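Local coordinates for lactococcal prophage ps3 protein 05 (Staphylococcus epidermidis ATCC 12228, PDB 3G8W), which is a probable acetyltransferase of the GNAT family, which probably transfers an acetyl group from acetyl-coenzyme A to an amine or other acceptor, at residues Trp55-Ala60 and Thr69-Gln74; Arg8-Asn13 and Gly59-Asp64. One frame throughout, in Å; residues are numbered along the deposited sequence.

Contact 1 (Trp55-Ala60 and Thr69-Gln74); sequences WNIFGA and TCTLKQ
Thr69 and Gly59 face each other as a non-hydrogen-bonded pair in an antiparallel beta hairpin of the GNAT sheet, formed by strands 55-62 and 65-74 and an example of a sheet interior whose two faces pack differently. The Thr69 hydroxyl nevertheless reaches the neighbouring carbonyl, OG1 making a weak hydrogen bond of 3.3 Å to Phe58 O. The same oxygen accepts a hydrogen bond from the backbone N of Cys70 at 2.9 Å, and the return bond, Phe58 N to Cys70 O, completes a hydrogen-bonded pair. Cys70 SG and the Phe58 ring turn to the face covered by helix 96-112, where Tyr109 meets Phe58 edge-to-face. On the other face, Thr71 has OG1 beside its own backbone N (chi1 -71°) and 3.2 Å from Ile57 CG1. Its methyl CG2 lies at the edge of the Trp55 ring, 3.8 Å from Trp55 CD1; helix 41-48 packs on Ile57 and Trp55. Leu72 and Asn56 form the second hydrogen-bonded pair, bonded in both directions. Leu72 and Phe58 run side by side, and Leu72 CB comes to 4.1 Å from Phe58 CE2 at the ring's edge. At Lys73 the contact becomes a CH-pi interaction: CG stands 3.6 Å from the centroid of the five-membered ring of Trp55, over one face. Beyond CG the chain bends (chi2 -82°) and leads away from the indole, and Lys73 NZ donates to Gln74 O at 3.1 Å.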
loop_
_atom_site.group_PDB
_atom_site.type_symbol
_atom_site.label_atom_id
_atom_site.label_comp_id
_atom_site.label_asym_id
_atom_site.label_seq_id
_atom_site.Cartn_x
_atom_site.Cartn_y
_atom_site.Cartn_z
ATOM N N TRP B 55 -6.634 10.754 -2.573
ATOM C CA TRP B 55 -5.443 10.687 -3.418
ATOM C C TRP B 55 -5.104 12.093 -3.939
ATOM O O TRP B 55 -5.623 12.515 -4.983
ATOM C CB TRP B 55 -5.702 9.723 -4.584
ATOM C CG TRP B 55 -4.495 8.957 -5.057
ATOM C CD1 TRP B 55 -3.185 9.245 -4.809
ATOM C CD2 TRP B 55 -4.498 7.791 -5.891
ATOM N NE1 TRP B 55 -2.374 8.320 -5.420
ATOM C CE2 TRP B 55 -3.159 7.419 -6.093
ATOM C CE3 TRP B 55 -5.508 7.020 -6.481
ATOM C CZ2 TRP B 55 -2.802 6.309 -6.865
ATOM C CZ3 TRP B 55 -5.150 5.922 -7.247
ATOM C CH2 TRP B 55 -3.812 5.581 -7.437
ATOM N N ASN B 56 -4.248 12.815 -3.214
ATOM C CA ASN B 56 -4.099 14.254 -3.444
ATOM C C ASN B 56 -2.720 14.759 -3.807
ATOM O O ASN B 56 -1.766 14.596 -3.051
ATOM C CB ASN B 56 -4.593 15.026 -2.228
ATOM C CG ASN B 56 -6.084 14.870 -1.998
ATOM O OD1 ASN B 56 -6.754 14.050 -2.634
ATOM N ND2 ASN B 56 -6.614 15.668 -1.081
ATOM N N ILE B 57 -2.613 15.382 -4.964
ATOM C CA ILE B 57 -1.394 16.037 -5.359
ATOM C C ILE B 57 -1.449 17.502 -4.919
ATOM O O ILE B 57 -2.384 18.232 -5.270
ATOM C CB ILE B 57 -1.228 16.004 -6.878
ATOM C CG1 ILE B 57 -1.167 14.569 -7.381
ATOM C CG2 ILE B 57 0.031 16.767 -7.298
ATOM C CD1 ILE B 57 -0.943 14.477 -8.867
ATOM N N PHE B 58 -0.441 17.944 -4.170
ATOM C CA PHE B 58 -0.320 19.371 -3.876
ATOM C C PHE B 58 0.752 20.033 -4.714
ATOM O O PHE B 58 1.764 19.399 -5.034
ATOM C CB PHE B 58 0.011 19.595 -2.424
ATOM C CG PHE B 58 -1.072 19.198 -1.488
ATOM C CD1 PHE B 58 -1.860 20.165 -0.885
ATOM C CD2 PHE B 58 -1.271 17.859 -1.165
ATOM C CE1 PHE B 58 -2.842 19.793 0.015
ATOM C CE2 PHE B 58 -2.262 17.475 -0.265
ATOM C CZ PHE B 58 -3.044 18.430 0.330
ATOM N N GLY B 59 0.539 21.308 -5.044
ATOM C CA GLY B 59 1.524 22.100 -5.788
ATOM C C GLY B 59 1.899 23.413 -5.127
ATOM O O GLY B 59 1.062 24.055 -4.502
ATOM N N ALA B 60 3.171 23.797 -5.244
ATOM C CA ALA B 60 3.614 25.144 -4.865
ATOM C C ALA B 60 3.728 26.029 -6.115
ATOM O O ALA B 60 4.271 25.608 -7.144
ATOM C CB ALA B 60 4.922 25.093 -4.128
ATOM N N THR B 69 5.853 19.980 -6.162
ATOM C CA THR B 69 4.708 19.054 -6.194
ATOM C C THR B 69 4.923 17.886 -5.251
ATOM O O THR B 69 6.061 17.462 -5.024
ATOM C CB THR B 69 4.460 18.504 -7.615
ATOM O OG1 THR B 69 3.114 18.792 -8.008
ATOM C CG2 THR B 69 4.730 16.995 -7.704
ATOM N N CYS B 70 3.835 17.356 -4.705
ATOM C CA CYS B 70 3.930 16.155 -3.899
ATOM C C CYS B 70 2.576 15.495 -3.730
ATOM O O CYS B 70 1.585 16.188 -3.543
ATOM C CB CYS B 70 4.500 16.504 -2.543
ATOM S SG CYS B 70 4.975 15.059 -1.651
ATOM N N THR B 71 2.523 14.167 -3.794
ATOM C CA THR B 71 1.254 13.451 -3.601
ATOM C C THR B 71 1.021 12.976 -2.175
ATOM O O THR B 71 1.904 12.422 -1.544
ATOM C CB THR B 71 1.119 12.231 -4.528
ATOM O OG1 THR B 71 0.930 12.678 -5.865
ATOM C CG2 THR B 71 -0.083 11.401 -4.152
ATOM N N LEU B 72 -0.193 13.182 -1.685
ATOM C CA LEU B 72 -0.629 12.535 -0.458
ATOM C C LEU B 72 -1.646 11.458 -0.789
ATOM O O LEU B 72 -2.732 11.740 -1.343
ATOM C CB LEU B 72 -1.211 13.549 0.531
ATOM C CG LEU B 72 -1.283 13.024 1.964
ATOM C CD1 LEU B 72 0.058 12.447 2.412
ATOM C CD2 LEU B 72 -1.748 14.114 2.918
ATOM N N LYS B 73 -1.284 10.223 -0.468
ATOM C CA LYS B 73 -2.171 9.086 -0.694
ATOM C C LYS B 73 -2.546 8.518 0.657
ATOM O O LYS B 73 -1.740 7.890 1.328
ATOM C CB LYS B 73 -1.501 8.030 -1.592
ATOM C CG LYS B 73 -2.458 7.055 -2.268
ATOM C CD LYS B 73 -2.892 5.872 -1.368
ATOM C CE LYS B 73 -4.198 5.208 -1.929
ATOM N NZ LYS B 73 -4.876 4.197 -1.022
ATOM N N GLN B 74 -3.762 8.797 1.081
ATOM C CA GLN B 74 -4.272 8.268 2.328
ATOM C C GLN B 74 -4.810 6.856 2.058
ATOM O O GLN B 74 -5.278 6.568 0.965
ATOM C CB GLN B 74 -5.344 9.195 2.871
ATOM C CG GLN B 74 -5.752 8.895 4.270
ATOM C CD GLN B 74 -6.938 9.711 4.709
ATOM O OE1 GLN B 74 -7.437 10.563 3.970
ATOM N NE2 GLN B 74 -7.403 9.461 5.918
#

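Contact 2 (Arg8-Asn13 and Gly59-Asp64); sequences RLLNQN and GAFEDD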
loop_
_atom_site.group_PDB
_atom_site.type_symbol
_atom_site.label_atom_id
_atom_site.label_comp_id
_atom_site.label_asym_id
_atom_site.label_seq_id
_atom_site.Cartn_x
_atom_site.Cartn_y
_atom_site.Cartn_z
ATOM N N ARG B 8 -1.698 25.325 -3.183
ATOM C CA ARG B 8 -3.072 24.872 -3.200
ATOM C C ARG B 8 -3.136 23.406 -3.600
ATOM O O ARG B 8 -2.151 22.826 -4.054
ATOM C CB ARG B 8 -3.919 25.730 -4.147
ATOM C CG ARG B 8 -3.563 25.612 -5.627
ATOM C CD ARG B 8 -4.547 26.411 -6.499
ATOM N NE ARG B 8 -4.143 26.485 -7.909
ATOM C CZ ARG B 8 -4.243 25.484 -8.787
ATOM N NH1 ARG B 8 -4.728 24.293 -8.415
ATOM N NH2 ARG B 8 -3.837 25.671 -10.043
ATOM N N LEU B 9 -4.308 22.811 -3.417
ATOM C CA LEU B 9 -4.577 21.495 -3.957
ATOM C C LEU B 9 -4.597 21.579 -5.479
ATOM O O LEU B 9 -5.373 22.350 -6.066
ATOM C CB LEU B 9 -5.924 20.978 -3.456
ATOM C CG LEU B 9 -6.311 19.593 -3.951
ATOM C CD1 LEU B 9 -5.461 18.528 -3.259
ATOM C CD2 LEU B 9 -7.782 19.344 -3.715
ATOM N N LEU B 10 -3.717 20.809 -6.113
ATOM C CA LEU B 10 -3.802 20.597 -7.556
ATOM C C LEU B 10 -5.075 19.841 -7.910
ATOM O O LEU B 10 -5.667 19.171 -7.062
ATOM C CB LEU B 10 -2.581 19.837 -8.067
ATOM C CG LEU B 10 -1.529 20.684 -8.770
ATOM C CD1 LEU B 10 -1.250 21.988 -8.002
ATOM C CD2 LEU B 10 -0.259 19.882 -9.034
ATOM N N ASN B 11 -5.481 19.956 -9.170
ATOM C CA ASN B 11 -6.702 19.347 -9.661
ATOM C C ASN B 11 -6.554 19.089 -11.168
ATOM O O ASN B 11 -5.555 19.495 -11.769
ATOM C CB ASN B 11 -7.866 20.298 -9.381
ATOM C CG ASN B 11 -8.073 21.287 -10.495
ATOM O OD1 ASN B 11 -8.584 20.922 -11.545
ATOM N ND2 ASN B 11 -7.669 22.534 -10.287
ATOM N N GLN B 12 -7.551 18.453 -11.785
ATOM C CA GLN B 12 -7.514 18.164 -13.235
ATOM C C GLN B 12 -7.357 19.377 -14.173
ATOM O O GLN B 12 -7.206 19.211 -15.381
ATOM C CB GLN B 12 -8.679 17.257 -13.667
ATOM C CG GLN B 12 -9.949 17.359 -12.821
ATOM C CD GLN B 12 -10.924 16.203 -13.063
ATOM O OE1 GLN B 12 -10.865 15.519 -14.091
ATOM N NE2 GLN B 12 -11.830 15.988 -12.114
ATOM N N ASN B 13 -7.368 20.581 -13.606
ATOM C CA ASN B 13 -7.035 21.813 -14.334
ATOM C C ASN B 13 -5.536 22.070 -14.406
ATOM O O ASN B 13 -5.102 23.065 -14.969
ATOM C CB ASN B 13 -7.672 23.025 -13.656
ATOM C CG ASN B 13 -8.995 23.396 -14.253
ATOM O OD1 ASN B 13 -10.047 22.976 -13.770
ATOM N ND2 ASN B 13 -8.959 24.190 -15.314
ATOM N N GLY B 59 0.539 21.308 -5.044
ATOM C CA GLY B 59 1.524 22.100 -5.788
ATOM C C GLY B 59 1.899 23.413 -5.127
ATOM O O GLY B 59 1.062 24.055 -4.502
ATOM N N ALA B 60 3.171 23.797 -5.244
ATOM C CA ALA B 60 3.614 25.144 -4.865
ATOM C C ALA B 60 3.728 26.029 -6.115
ATOM O O ALA B 60 4.271 25.608 -7.144
ATOM C CB ALA B 60 4.922 25.093 -4.128
ATOM N N PHE B 61 3.208 27.251 -6.023
ATOM C CA PHE B 61 3.145 28.136 -7.180
ATOM C C PHE B 61 3.894 29.431 -6.983
ATOM O O PHE B 61 3.667 30.155 -6.008
ATOM C CB PHE B 61 1.697 28.443 -7.551
ATOM C CG PHE B 61 1.011 27.321 -8.260
ATOM C CD1 PHE B 61 1.133 27.178 -9.640
ATOM C CD2 PHE B 61 0.261 26.385 -7.546
ATOM C CE1 PHE B 61 0.506 26.127 -10.304
ATOM C CE2 PHE B 61 -0.376 25.333 -8.200
ATOM C CZ PHE B 61 -0.252 25.202 -9.583
ATOM N N GLU B 62 4.803 29.695 -7.919
ATOM C CA GLU B 62 5.415 31.006 -8.100
ATOM C C GLU B 62 4.697 31.641 -9.300
ATOM O O GLU B 62 4.817 31.145 -10.423
ATOM C CB GLU B 62 6.910 30.844 -8.375
ATOM C CG GLU B 62 7.770 32.064 -8.090
ATOM C CD GLU B 62 9.130 32.004 -8.802
ATOM O OE1 GLU B 62 9.439 30.947 -9.418
ATOM O OE2 GLU B 62 9.886 33.017 -8.758
ATOM N N ASP B 63 3.948 32.716 -9.060
ATOM C CA ASP B 63 3.066 33.311 -10.083
ATOM C C ASP B 63 2.292 32.222 -10.850
ATOM O O ASP B 63 1.604 31.398 -10.234
ATOM C CB ASP B 63 3.850 34.230 -11.034
ATOM N N ASP B 64 2.423 32.203 -12.177
ATOM C CA ASP B 64 1.755 31.189 -13.012
ATOM C C ASP B 64 2.415 29.798 -12.954
ATOM O O ASP B 64 1.794 28.797 -13.311
ATOM C CB ASP B 64 1.646 31.681 -14.469
#
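Gly59 N donates to Arg8 O over 3.2 Å. The hydrogen bond in the other direction, from Arg8 N to Gly59 O, is weak at 3.3 Å, and the two residues form a hydrogen-bonded antiparallel pair. From this pair the side chain of Arg8 leaves with CG between the backbone N and the carbonyl carbon (chi1 66°), then runs extended to NE and crosses Phe61 obliquely. The guanidinium and the phenyl ring lie only 18° from parallel. Phe61 CE2 sits over one face of the guanidinium, displaced toward its rim, and Phe61 CZ is 3.6 Å from Arg8 NH2. Strand 6-9 is here an outermost strand of the GNAT sheet within this chain, joined to strand 55-62 just before the main chain runs on through Leu10 toward helix 15-24. The end of the Leu10 side chain approaches strand 55-62: its CD1 meets the edge of the Phe61 ring, 3.5 Å from Phe61 CE2, and lies equally near Gly59 N, while Leu66 of strand 65-74 touches both Leu10 and Phe61. At the polar end of Arg8, NH2 forms a salt bridge with Asp14 OD1; the other carboxylate oxygen, OD2, accepts a hydrogen bond from the backbone N of Asn11. Arg8 NH1 in addition donates to Leu9 O at 3.1 Å, with Leu9 O lying near the guanidinium plane.

In the fold
Strand 55-62 belongs to both contacts, with 65-74 on one of its sides and 6-9 on the other, and the pair illustrates how the middle of a sheet differs from its margin; Gly59 and Ala60 are common to the two. Contact 1 is a long, buried register close to the centre of the chain, knit by paired backbone bonds and covered by helices on both faces. Contact 2 lies at the margin, is only partly buried and has a single bridge; beside it Arg8 crosses Phe61 and Leu10 adds apolar contact. A probable hydrogen bond from Leu10 N to Ile57 O, 3.0 Å long, ties the two together, and Leu10 CD2 packs against Thr69 OG1.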